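Local coordinates for SusD homolog (PDB 3IHV), which probably binds glycans at the outer membrane of Bacteroides thetaiotaomicron, as a SusD-family partner in polysaccharide capture and uptake, at residues F308-R313 with S324-Y328; A20-L24 with Y116-A120; P151-Q156 with L525-N530. The contacts are given in a common frame with arbitrary orientation. Residue numbers count along the deposited sequence, not the author numbering.

Interaction 1: F308-R313 with S324-Y328; sequences FVLDWR and SIANY. With EDO (1,2-ethanediol), chain G.
A helix packs on the middle strand of a three-stranded antiparallel sheet in the SusD-family fold. The segment from Phe308 is helical, with hydrogen bonds from Trp312 N to Phe308 O and Arg313 N to Val309 O, both 2.9 Å; Ser324 ends helix 320-324, and Ile325 turns extended (phi/psi -126/129). CA atoms are nearest at Val309 and Ile325 (8.1 Å). Phe308 (chi1 t) brings CE2 within 4.2 Å of Ile325 CD1, and Val309 (t) its CG2 within 3.9 Å of it. Trp312 (chi1 -148°) sets CE3 3.6 Å from Ile325 CD1 and CH2 3.5 Å from Ser324 OG, itself hydrogen-bonded to Arg320 O. The CG1-CD1 arm of Ile325 (chi1 m, chi2 t) puts its methyl among all three. Long Arg313 takes its guanidinium to the polar side, salt-bridging Asp353, to which Asn327 hydrogen-bonds. A 1,2-ethanediol, probably from the crystallisation liquor, lies between the segments, O2 3.4 Å from Asn327 CB and C2 3.6 Å from Ile325 CG2; Arg313 NE and NH2 donate hydrogen bonds to O1 and O2, both 2.9 Å.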
ATOM      1  N   PHE A 308      -3.662   1.303 -19.729  1.00  6.15           N
ATOM      2  CA  PHE A 308      -4.018   0.247 -18.784  1.00  6.61           C
ATOM      3  C   PHE A 308      -5.481  -0.144 -18.988  1.00  7.67           C
ATOM      4  O   PHE A 308      -5.824  -1.347 -19.067  1.00  7.28           O
ATOM      5  CB  PHE A 308      -3.738   0.718 -17.351  1.00  6.44           C
ATOM      6  CG  PHE A 308      -4.108  -0.284 -16.273  1.00  5.88           C
ATOM      7  CD1 PHE A 308      -3.648  -1.585 -16.324  1.00  7.45           C
ATOM      8  CD2 PHE A 308      -4.861   0.105 -15.153  1.00  7.73           C
ATOM      9  CE1 PHE A 308      -3.946  -2.471 -15.325  1.00  6.47           C
ATOM     10  CE2 PHE A 308      -5.157  -0.796 -14.165  1.00  7.72           C
ATOM     11  CZ  PHE A 308      -4.709  -2.077 -14.263  1.00  8.62           C
ATOM     12  N   VAL A 309      -6.345   0.875 -19.060  1.00  7.85           N
ATOM     13  CA  VAL A 309      -7.755   0.665 -19.355  1.00  7.75           C
ATOM     14  C   VAL A 309      -7.926  -0.130 -20.643  1.00  8.56           C
ATOM     15  O   VAL A 309      -8.702  -1.105 -20.670  1.00  7.42           O
ATOM     16  CB  VAL A 309      -8.570   1.978 -19.462  1.00  8.43           C
ATOM     17  CG1 VAL A 309     -10.029   1.680 -19.930  1.00  7.43           C
ATOM     18  CG2 VAL A 309      -8.528   2.773 -18.167  1.00  7.49           C
ATOM     19  N   LEU A 310      -7.238   0.282 -21.712  1.00  7.46           N
ATOM     20  CA  LEU A 310      -7.381  -0.427 -22.987  1.00  8.45           C
ATOM     21  C   LEU A 310      -6.970  -1.906 -22.866  1.00  8.13           C
ATOM     22  O   LEU A 310      -7.684  -2.784 -23.391  1.00  8.90           O
ATOM     23  CB  LEU A 310      -6.627   0.300 -24.099  1.00  7.95           C
ATOM     24  CG  LEU A 310      -7.128   1.715 -24.406  1.00  8.80           C
ATOM     25  CD1 LEU A 310      -6.217   2.395 -25.456  1.00  8.88           C
ATOM     26  CD2 LEU A 310      -8.593   1.776 -24.872  1.00 10.13           C
ATOM     27  N   ASP A 311      -5.837  -2.186 -22.207  1.00  8.57           N
ATOM     28  CA  ASP A 311      -5.387  -3.578 -22.032  1.00  9.21           C
ATOM     29  C   ASP A 311      -6.441  -4.366 -21.290  1.00  8.46           C
ATOM     30  O   ASP A 311      -6.846  -5.436 -21.719  1.00  8.12           O
ATOM     31  CB  ASP A 311      -4.097  -3.696 -21.239  1.00 10.59           C
ATOM     32  CG  ASP A 311      -2.900  -3.247 -22.010  1.00 11.92           C
ATOM     33  OD1 ASP A 311      -3.011  -3.119 -23.251  1.00 15.19           O
ATOM     34  OD2 ASP A 311      -1.870  -2.976 -21.355  1.00 14.58           O
ATOM     35  N   TRP A 312      -6.929  -3.787 -20.202  1.00  7.76           N
ATOM     36  CA  TRP A 312      -7.872  -4.501 -19.345  1.00  7.16           C
ATOM     37  C   TRP A 312      -9.213  -4.728 -20.015  1.00  6.65           C
ATOM     38  O   TRP A 312      -9.866  -5.735 -19.765  1.00  6.04           O
ATOM     39  CB  TRP A 312      -8.118  -3.723 -18.053  1.00  6.97           C
ATOM     40  CG  TRP A 312      -8.402  -4.582 -16.860  1.00  6.70           C
ATOM     41  CD1 TRP A 312      -8.747  -5.898 -16.847  1.00  8.05           C
ATOM     42  CD2 TRP A 312      -8.428  -4.142 -15.489  1.00  6.35           C
ATOM     43  NE1 TRP A 312      -8.927  -6.315 -15.554  1.00  7.37           N
ATOM     44  CE2 TRP A 312      -8.736  -5.265 -14.701  1.00  6.37           C
ATOM     45  CE3 TRP A 312      -8.181  -2.913 -14.857  1.00  5.73           C
ATOM     46  CZ2 TRP A 312      -8.831  -5.200 -13.300  1.00  6.03           C
ATOM     47  CZ3 TRP A 312      -8.251  -2.846 -13.481  1.00  7.74           C
ATOM     48  CH2 TRP A 312      -8.588  -3.979 -12.710  1.00  6.62           C
ATOM     49  N   ARG A 313      -9.647  -3.797 -20.869  1.00  6.34           N
ATOM     50  CA  ARG A 313     -10.913  -3.954 -21.573  1.00  6.78           C
ATOM     51  C   ARG A 313     -10.976  -5.177 -22.507  1.00  7.89           C
ATOM     52  O   ARG A 313     -12.074  -5.622 -22.837  1.00  7.47           O
ATOM     53  CB  ARG A 313     -11.309  -2.691 -22.331  1.00  6.47           C
ATOM     54  CG  ARG A 313     -11.711  -1.574 -21.397  1.00  6.99           C
ATOM     55  CD  ARG A 313     -12.184  -0.333 -22.132  1.00  6.60           C
ATOM     56  NE  ARG A 313     -12.845   0.586 -21.193  1.00  7.92           N
ATOM     57  CZ  ARG A 313     -13.394   1.742 -21.535  1.00  7.19           C
ATOM     58  NH1 ARG A 313     -13.406   2.132 -22.805  1.00  7.84           N
ATOM     59  NH2 ARG A 313     -13.982   2.497 -20.611  1.00  6.94           N
ATOM     60  N   SER A 324     -12.710  -1.491 -10.232  1.00  6.38           N
ATOM     61  CA  SER A 324     -11.456  -0.815  -9.957  1.00  6.86           C
ATOM     62  C   SER A 324     -11.277   0.579 -10.550  1.00  6.66           C
ATOM     63  O   SER A 324     -10.616   1.444  -9.938  1.00  5.91           O
ATOM     64  CB  SER A 324     -10.305  -1.700 -10.467  1.00  6.53           C
ATOM     65  OG  SER A 324     -10.272  -2.946  -9.777  1.00  7.64           O
ATOM     66  N   ILE A 325     -11.927   0.817 -11.693  1.00  5.66           N
ATOM     67  CA  ILE A 325     -11.745   2.046 -12.484  1.00  6.08           C
ATOM     68  C   ILE A 325     -13.082   2.722 -12.749  1.00  6.10           C
ATOM     69  O   ILE A 325     -14.029   2.060 -13.196  1.00  6.19           O
ATOM     70  CB  ILE A 325     -11.070   1.747 -13.834  1.00  5.55           C
ATOM     71  CG1 ILE A 325      -9.716   1.060 -13.641  1.00  5.92           C
ATOM     72  CG2 ILE A 325     -10.885   3.013 -14.684  1.00  5.63           C
ATOM     73  CD1 ILE A 325      -9.018   0.585 -14.948  1.00  5.84           C
ATOM     74  N   ALA A 326     -13.144   4.024 -12.439  1.00  5.46           N
ATOM     75  CA  ALA A 326     -14.325   4.832 -12.607  1.00  4.94           C
ATOM     76  C   ALA A 326     -14.207   5.683 -13.857  1.00  4.82           C
ATOM     77  O   ALA A 326     -13.328   6.527 -13.948  1.00  5.86           O
ATOM     78  CB  ALA A 326     -14.552   5.771 -11.401  1.00  4.02           C
ATOM     79  N   ASN A 327     -15.103   5.465 -14.801  1.00  4.58           N
ATOM     80  CA  ASN A 327     -15.165   6.287 -16.012  1.00  4.83           C
ATOM     81  C   ASN A 327     -16.205   7.387 -15.838  1.00  5.05           C
ATOM     82  O   ASN A 327     -16.633   8.004 -16.821  1.00  6.18           O
ATOM     83  CB  ASN A 327     -15.491   5.414 -17.230  1.00  6.05           C
ATOM     84  CG  ASN A 327     -16.891   4.810 -17.186  1.00  6.22           C
ATOM     85  OD1 ASN A 327     -17.608   4.889 -16.177  1.00  7.03           O
ATOM     86  ND2 ASN A 327     -17.307   4.217 -18.308  1.00  6.95           N
ATOM     87  N   TYR A 328     -16.528   7.686 -14.579  1.00  4.94           N
ATOM     88  CA  TYR A 328     -17.618   8.589 -14.234  1.00  5.07           C
ATOM     89  C   TYR A 328     -17.216   9.451 -13.077  1.00  4.70           C
ATOM     90  O   TYR A 328     -16.250   9.153 -12.392  1.00  5.06           O
ATOM     91  CB  TYR A 328     -18.834   7.749 -13.782  1.00  4.67           C
ATOM     92  CG  TYR A 328     -18.553   6.826 -12.605  1.00  5.73           C
ATOM     93  CD1 TYR A 328     -18.654   7.285 -11.285  1.00  6.48           C
ATOM     94  CD2 TYR A 328     -18.148   5.507 -12.802  1.00  6.30           C
ATOM     95  CE1 TYR A 328     -18.400   6.463 -10.206  1.00  4.53           C
ATOM     96  CE2 TYR A 328     -17.869   4.673 -11.725  1.00  5.04           C
ATOM     97  CZ  TYR A 328     -18.017   5.153 -10.418  1.00  7.58           C
ATOM     98  OH  TYR A 328     -17.726   4.345  -9.330  1.00  6.95           O
TER
HETATM   99  C1  EDO G   9     -13.052   0.473 -16.979  1.00 15.97           C
HETATM  100  O1  EDO G   9     -12.855  -0.044 -18.313  1.00 16.29           O
HETATM  101  C2  EDO G   9     -13.453   1.925 -16.943  1.00 18.99           C
HETATM  102  O2  EDO G   9     -14.582   2.158 -17.786  1.00 16.28           O

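Interaction 2: A20-L24 with Y116-A120; sequences AKDVL and YIAEA
Two helices run side by side in the same direction, their segment axes 10.6 Å apart at closest approach and inclined by 10°. Both are regular: Leu24 N hydrogen-bonds Ala20 O at 2.9 Å, and Ala120 N hydrogen-bonds Tyr116 O at 2.9 Å. The CA atoms come nearest at Leu24 and Ala120, 6.8 Å.

Apolar packing dominates. Leu24 (chi1 t, chi2 p) forks: CD2 lies 3.7 Å from Tyr116 CD1, while CD1 lies 4.1 Å from Ala120 CB. Alanine at 120 leaves room for that methyl. The Tyr116 ring (chi1 m) spans the gap, its CD2 edge 4.2 Å from Ala20 CB and its CE2 3.8 Å from Lys21 CB. Lysine suits this border, giving aliphatic carbon to the ring while the amine lies beyond it, in a long, weak ion pair with Glu187.

Against the backbone, Leu24 CD1 makes a van der Waals contact with Tyr116 O at 3.7 Å.

The polar element is Glu119, whose OE1 passes 3.6 Å from Leu24 CD2. Its carboxylate is held by Tyr28 OH and by salt bridges to Arg186 and Arg192, so a buried charge is compensated.

The pairing joins helix 17-29 to the long helix 107-135 in the N-terminal helical region; helix 75-101 also packs on the latter, its Phe94 touching Tyr116 and Ala120.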
ATOM      1  N   ALA A  20      -0.278  -1.791  29.103  1.00  9.42           N
ATOM      2  CA  ALA A  20       0.650  -2.058  28.012  1.00  8.89           C
ATOM      3  C   ALA A  20      -0.066  -1.911  26.675  1.00  9.01           C
ATOM      4  O   ALA A  20       0.507  -1.388  25.695  1.00  9.79           O
ATOM      5  CB  ALA A  20       1.268  -3.472  28.134  1.00  8.44           C
ATOM      6  N   LYS A  21      -1.313  -2.391  26.631  1.00  8.56           N
ATOM      7  CA  LYS A  21      -2.103  -2.357  25.427  1.00  8.85           C
ATOM      8  C   LYS A  21      -2.272  -0.901  24.961  1.00  8.33           C
ATOM      9  O   LYS A  21      -2.163  -0.608  23.783  1.00  7.12           O
ATOM     10  CB  LYS A  21      -3.480  -2.989  25.659  1.00  9.05           C
ATOM     11  CG  LYS A  21      -4.268  -3.076  24.369  1.00 12.69           C
ATOM     12  CD  LYS A  21      -5.678  -3.604  24.475  1.00 17.61           C
ATOM     13  CE  LYS A  21      -6.648  -2.573  24.947  1.00 22.44           C
ATOM     14  NZ  LYS A  21      -8.009  -2.948  24.456  1.00 25.79           N
ATOM     15  N   ASP A  22      -2.568  -0.017  25.896  1.00  9.40           N
ATOM     16  CA  ASP A  22      -2.753   1.411  25.595  0.50 10.14           C
ATOM     17  C   ASP A  22      -1.512   1.970  24.883  1.00  9.64           C
ATOM     18  O   ASP A  22      -1.624   2.697  23.877  1.00 10.53           O
ATOM     19  CB  ASP A  22      -3.070   2.159  26.913  0.50 11.04           C
ATOM     20  CG  ASP A  22      -3.345   3.659  26.723  0.50 12.72           C
ATOM     21  OD1 ASP A  22      -3.999   4.050  25.739  0.50 13.83           O
ATOM     22  OD2 ASP A  22      -2.931   4.445  27.614  0.50 16.58           O
ATOM     23  N   VAL A  23      -0.320   1.621  25.386  1.00  8.26           N
ATOM     24  CA  VAL A  23       0.952   2.111  24.785  1.00  7.56           C
ATOM     25  C   VAL A  23       1.158   1.476  23.412  1.00  7.62           C
ATOM     26  O   VAL A  23       1.563   2.139  22.442  1.00  8.54           O
ATOM     27  CB  VAL A  23       2.157   1.848  25.695  1.00  7.60           C
ATOM     28  CG1 VAL A  23       3.438   2.318  25.001  1.00  7.29           C
ATOM     29  CG2 VAL A  23       1.945   2.503  27.113  1.00  8.73           C
ATOM     30  N   LEU A  24       0.819   0.193  23.285  1.00  7.27           N
ATOM     31  CA  LEU A  24       0.905  -0.492  21.984  1.00  5.70           C
ATOM     32  C   LEU A  24       0.033   0.171  20.925  1.00  6.18           C
ATOM     33  O   LEU A  24       0.434   0.348  19.791  1.00  7.70           O
ATOM     34  CB  LEU A  24       0.477  -1.964  22.105  1.00  5.84           C
ATOM     35  CG  LEU A  24       0.372  -2.746  20.808  1.00  5.86           C
ATOM     36  CD1 LEU A  24       1.724  -2.933  20.174  1.00  7.92           C
ATOM     37  CD2 LEU A  24      -0.314  -4.105  21.085  1.00  4.46           C
ATOM     38  N   TYR A 116       1.617  -8.718  22.432  1.00  4.72           N
ATOM     39  CA  TYR A 116       1.869  -7.300  22.220  1.00  4.88           C
ATOM     40  C   TYR A 116       3.295  -7.027  21.773  1.00  5.20           C
ATOM     41  O   TYR A 116       3.505  -6.128  20.946  1.00  4.83           O
ATOM     42  CB  TYR A 116       1.510  -6.448  23.463  1.00  4.57           C
ATOM     43  CG  TYR A 116       0.108  -6.584  23.997  1.00  4.91           C
ATOM     44  CD1 TYR A 116      -0.927  -7.107  23.236  1.00  6.36           C
ATOM     45  CD2 TYR A 116      -0.187  -6.149  25.269  1.00  7.25           C
ATOM     46  CE1 TYR A 116      -2.189  -7.226  23.778  1.00  7.10           C
ATOM     47  CE2 TYR A 116      -1.442  -6.220  25.778  1.00  7.12           C
ATOM     48  CZ  TYR A 116      -2.437  -6.757  25.031  1.00  8.25           C
ATOM     49  OH  TYR A 116      -3.690  -6.847  25.606  1.00  8.28           O
ATOM     50  N   ILE A 117       4.266  -7.803  22.294  1.00  5.30           N
ATOM     51  CA  ILE A 117       5.649  -7.733  21.863  1.00  4.84           C
ATOM     52  C   ILE A 117       5.705  -8.083  20.394  1.00  5.46           C
ATOM     53  O   ILE A 117       6.363  -7.394  19.605  1.00  6.32           O
ATOM     54  CB  ILE A 117       6.573  -8.669  22.706  1.00  4.65           C
ATOM     55  CG1 ILE A 117       6.756  -8.081  24.120  1.00  3.91           C
ATOM     56  CG2 ILE A 117       7.945  -8.882  22.007  1.00  4.31           C
ATOM     57  CD1 ILE A 117       7.281  -9.092  25.185  1.00  5.83           C
ATOM     58  N   ALA A 118       4.993  -9.146  20.013  1.00  5.30           N
ATOM     59  CA  ALA A 118       4.965  -9.574  18.628  1.00  5.68           C
ATOM     60  C   ALA A 118       4.374  -8.494  17.711  1.00  5.18           C
ATOM     61  O   ALA A 118       4.862  -8.279  16.594  1.00  6.89           O
ATOM     62  CB  ALA A 118       4.144 -10.911  18.514  1.00  5.21           C
ATOM     63  N   GLU A 119       3.280  -7.871  18.139  1.00  6.28           N
ATOM     64  CA  GLU A 119       2.630  -6.779  17.384  1.00  5.47           C
ATOM     65  C   GLU A 119       3.553  -5.597  17.208  1.00  5.18           C
ATOM     66  O   GLU A 119       3.659  -5.054  16.112  1.00  6.08           O
ATOM     67  CB  GLU A 119       1.328  -6.323  18.045  1.00  5.62           C
ATOM     68  CG  GLU A 119       0.249  -7.385  18.047  1.00  5.14           C
ATOM     69  CD  GLU A 119      -1.017  -6.883  18.690  1.00  6.17           C
ATOM     70  OE1 GLU A 119      -1.531  -5.844  18.200  1.00  5.80           O
ATOM     71  OE2 GLU A 119      -1.504  -7.498  19.677  1.00  8.52           O
ATOM     72  N   ALA A 120       4.263  -5.227  18.254  1.00  4.83           N
ATOM     73  CA  ALA A 120       5.191  -4.094  18.164  1.00  5.35           C
ATOM     74  C   ALA A 120       6.344  -4.400  17.250  1.00  5.09           C
ATOM     75  O   ALA A 120       6.805  -3.515  16.504  1.00  5.86           O
ATOM     76  CB  ALA A 120       5.693  -3.677  19.589  1.00  4.80           C
TER

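Interaction 3: P151-Q156 with L525-N530; sequences PATYVQ and LCIQFN
A surface seam between two loops, one following helix 144-147 and the other following helix 520-525, forms this contact, with a bound 1,2-ethanediol, probably from the crystallisation liquor, about 3 Å from the side chain of Cys526. Residues 151-153 make a 3-10 turn, then 154-156 extend; opposite, Cys526-Phe529 form a type I turn closed by a hydrogen bond from Phe529 N to Cys526 O at 3.0 Å. The nearest CA pairs are Ala152-Cys526 (5.1 Å) and Val155-Gln528 (6.0 Å). Pro151 CB lies 3.8 Å from Cys526 SG, and that sulfur meets the edge of the Tyr154 ring, 5.2 Å from its centroid. Small Ala152 lets its CB approach Ile527 CG2 at 4.2 Å. The seam ties the N-terminal helical region of this SusD-family fold to its C-terminal end; its three direct hydrogen bonds all use glutamine side chains. Gln528 NE2 donates to Ala152 O at 2.9 Å. Gln156 (chi1 m, chi2 t) both accepts and donates: OE1 takes Asn530 N at 2.9 Å, and NE2 gives to Asn530 O at 3.0 Å. Its CG lies over the Phe529 ring face, a CH-pi contact 4.3 Å from the centroid, while Phe529 CE1 is 3.9 Å from Tyr154 CB. Water 1 joins Pro151 O (2.8 Å) and Tyr154 O (2.7 Å) to Gln528 N (2.9 Å); water 3 links Gln156 N (2.9 Å) and OE1 (3.0 Å) with Gln528 O (3.0 Å).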
ATOM      1  N   PRO A 151      23.831  13.345  16.228  1.00  6.90           N
ATOM      2  CA  PRO A 151      23.678  12.767  14.880  1.00  6.92           C
ATOM      3  C   PRO A 151      24.963  12.569  14.069  1.00  6.62           C
ATOM      4  O   PRO A 151      24.916  11.877  13.035  1.00  7.00           O
ATOM      5  CB  PRO A 151      22.714  13.706  14.185  1.00  7.58           C
ATOM      6  CG  PRO A 151      22.618  14.881  15.025  1.00  9.11           C
ATOM      7  CD  PRO A 151      23.176  14.647  16.360  1.00  7.14           C
ATOM      8  N   ALA A 152      26.093  13.101  14.538  1.00  5.48           N
ATOM      9  CA  ALA A 152      27.367  12.822  13.894  1.00  6.12           C
ATOM     10  C   ALA A 152      27.724  11.342  14.062  1.00  6.47           C
ATOM     11  O   ALA A 152      28.601  10.838  13.363  1.00  6.79           O
ATOM     12  CB  ALA A 152      28.485  13.736  14.438  1.00  5.02           C
ATOM     13  N   THR A 153      27.063  10.667  15.011  1.00  6.66           N
ATOM     14  CA  THR A 153      27.290   9.246  15.279  1.00  6.07           C
ATOM     15  C   THR A 153      26.466   8.302  14.400  1.00  6.56           C
ATOM     16  O   THR A 153      26.748   7.113  14.366  1.00  6.09           O
ATOM     17  CB  THR A 153      26.991   8.886  16.750  1.00  6.51           C
ATOM     18  OG1 THR A 153      25.567   8.990  16.972  1.00  7.86           O
ATOM     19  CG2 THR A 153      27.890   9.702  17.738  1.00  4.28           C
ATOM     20  N   TYR A 154      25.477   8.835  13.676  1.00  6.08           N
ATOM     21  CA  TYR A 154      24.600   8.019  12.842  1.00  6.59           C
ATOM     22  C   TYR A 154      25.237   7.579  11.544  1.00  6.99           C
ATOM     23  O   TYR A 154      25.841   8.359  10.845  1.00  7.67           O
ATOM     24  CB  TYR A 154      23.301   8.740  12.512  1.00  6.83           C
ATOM     25  CG  TYR A 154      22.431   9.049  13.700  1.00  7.04           C
ATOM     26  CD1 TYR A 154      22.470   8.263  14.854  1.00  9.40           C
ATOM     27  CD2 TYR A 154      21.525  10.091  13.646  1.00 10.11           C
ATOM     28  CE1 TYR A 154      21.637   8.542  15.928  1.00 10.09           C
ATOM     29  CE2 TYR A 154      20.681  10.366  14.708  1.00 10.61           C
ATOM     30  CZ  TYR A 154      20.749   9.602  15.838  1.00 11.31           C
ATOM     31  OH  TYR A 154      19.916   9.883  16.874  1.00 11.32           O
ATOM     32  N   VAL A 155      25.085   6.298  11.252  1.00  7.05           N
ATOM     33  CA  VAL A 155      25.592   5.745  10.017  0.50  7.05           C
ATOM     34  C   VAL A 155      24.506   4.908   9.366  1.00  6.87           C
ATOM     35  O   VAL A 155      23.666   4.281  10.049  1.00  8.02           O
ATOM     36  CB  VAL A 155      26.848   4.885  10.212  0.50  7.18           C
ATOM     37  CG1 VAL A 155      28.005   5.733  10.744  0.50  6.36           C
ATOM     38  CG2 VAL A 155      26.576   3.705  11.116  0.50  7.07           C
ATOM     39  N   GLN A 156      24.512   4.926   8.047  1.00  6.35           N
ATOM     40  CA  GLN A 156      23.587   4.138   7.261  1.00  6.44           C
ATOM     41  C   GLN A 156      24.053   2.697   7.259  1.00  7.28           C
ATOM     42  O   GLN A 156      25.244   2.443   7.145  1.00  7.28           O
ATOM     43  CB  GLN A 156      23.562   4.699   5.842  1.00  6.22           C
ATOM     44  CG  GLN A 156      22.824   6.024   5.772  1.00  5.47           C
ATOM     45  CD  GLN A 156      23.253   6.845   4.575  1.00  5.37           C
ATOM     46  OE1 GLN A 156      24.437   7.181   4.427  1.00  8.11           O
ATOM     47  NE2 GLN A 156      22.292   7.180   3.709  1.00  3.87           N
ATOM     48  N   LEU A 525      22.395  17.269   8.896  1.00  8.30           N
ATOM     49  CA  LEU A 525      22.645  17.017  10.313  1.00  8.94           C
ATOM     50  C   LEU A 525      23.539  15.808  10.598  1.00  8.02           C
ATOM     51  O   LEU A 525      24.073  15.727  11.684  1.00  7.83           O
ATOM     52  CB  LEU A 525      21.327  16.804  11.041  1.00  8.94           C
ATOM     53  CG  LEU A 525      20.430  18.032  11.202  1.00 11.31           C
ATOM     54  CD1 LEU A 525      19.046  17.575  11.642  1.00 12.70           C
ATOM     55  CD2 LEU A 525      21.046  18.999  12.173  1.00 13.20           C
ATOM     56  N   CYS A 526      23.711  14.909   9.632  1.00  6.85           N
ATOM     57  CA  CYS A 526      24.420  13.641   9.846  1.00  6.54           C
ATOM     58  C   CYS A 526      25.618  13.592   8.889  1.00  6.44           C
ATOM     59  O   CYS A 526      25.493  13.177   7.731  1.00  7.16           O
ATOM     60  CB  CYS A 526      23.456  12.501   9.587  1.00  6.19           C
ATOM     61  SG  CYS A 526      21.990  12.524  10.670  1.00  9.00           S
ATOM     62  N   ILE A 527      26.751  14.048   9.381  1.00  5.44           N
ATOM     63  CA  ILE A 527      27.954  14.205   8.591  1.00  5.19           C
ATOM     64  C   ILE A 527      28.471  12.906   7.948  1.00  5.76           C
ATOM     65  O   ILE A 527      29.201  12.989   6.968  1.00  5.70           O
ATOM     66  CB  ILE A 527      29.058  14.890   9.427  1.00  6.03           C
ATOM     67  CG1 ILE A 527      30.137  15.528   8.541  1.00  6.77           C
ATOM     68  CG2 ILE A 527      29.636  13.888  10.452  1.00  3.04           C
ATOM     69  CD1 ILE A 527      31.074  16.500   9.318  1.00  6.85           C
ATOM     70  N   GLN A 528      28.103  11.733   8.461  1.00  5.48           N
ATOM     71  CA  GLN A 528      28.578  10.473   7.851  1.00  5.97           C
ATOM     72  C   GLN A 528      27.647   9.964   6.747  1.00  7.47           C
ATOM     73  O   GLN A 528      27.967   8.978   6.097  1.00  9.56           O
ATOM     74  CB  GLN A 528      28.720   9.366   8.898  1.00  5.11           C
ATOM     75  CG  GLN A 528      29.707   9.732  10.016  1.00  5.63           C
ATOM     76  CD  GLN A 528      30.092   8.519  10.828  1.00  7.38           C
ATOM     77  OE1 GLN A 528      30.750   7.615  10.314  1.00  8.53           O
ATOM     78  NE2 GLN A 528      29.701   8.494  12.106  1.00  6.86           N
ATOM     79  N   PHE A 529      26.495  10.599   6.538  1.00  7.13           N
ATOM     80  CA  PHE A 529      25.558  10.103   5.518  1.00  6.97           C
ATOM     81  C   PHE A 529      26.050  10.374   4.119  1.00  7.34           C
ATOM     82  O   PHE A 529      26.723  11.377   3.879  1.00  6.48           O
ATOM     83  CB  PHE A 529      24.210  10.827   5.630  1.00  6.93           C
ATOM     84  CG  PHE A 529      23.280  10.295   6.676  1.00  7.43           C
ATOM     85  CD1 PHE A 529      23.701   9.393   7.660  1.00  9.28           C
ATOM     86  CD2 PHE A 529      21.952  10.752   6.703  1.00  7.92           C
ATOM     87  CE1 PHE A 529      22.837   8.955   8.613  1.00  9.66           C
ATOM     88  CE2 PHE A 529      21.071  10.290   7.672  1.00  8.29           C
ATOM     89  CZ  PHE A 529      21.533   9.399   8.632  1.00  9.28           C
ATOM     90  N   ASN A 530      25.666   9.466   3.218  1.00  8.35           N
ATOM     91  CA  ASN A 530      25.837   9.602   1.783  1.00  8.45           C
ATOM     92  C   ASN A 530      24.429   9.679   1.192  1.00  7.82           C
ATOM     93  O   ASN A 530      23.520   8.930   1.583  1.00  7.68           O
ATOM     94  CB  ASN A 530      26.560   8.396   1.190  1.00  9.23           C
ATOM     95  CG  ASN A 530      28.050   8.394   1.490  1.00 13.23           C
ATOM     96  OD1 ASN A 530      28.705   9.456   1.537  1.00 16.63           O
ATOM     97  ND2 ASN A 530      28.620   7.193   1.616  1.00 18.48           N
TER
HETATM   98  O   HOH W   1      26.337  11.045  10.714  1.00  6.09           O
HETATM   99  O   HOH W   2      29.205   6.242  14.224  1.00 14.59           O
HETATM  100  O   HOH W   3      26.425   6.500   6.565  1.00 12.86           O

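Interaction 2 closes early in the chain, before interaction 3 opens, and interaction 1 is nested inside the long loop that interaction 3 closes. Interactions 2 and 3 are the closer pair, with centres 30 Å apart and nearest atoms about 19 Å; the centre of interaction 1 is 42 Å from that of interaction 2 and 46 Å from that of interaction 3, across the centre of the chain. Interaction 1 spans 11 residues and interaction 2 spans 92, and in both the packing is mainly apolar, whereas 151-156 with 525-530 adds direct and water-mediated hydrogen bonds to its apolar contacts. Ethanediol lies at interactions 1 and 3; none of the three includes a residue of either sodium site.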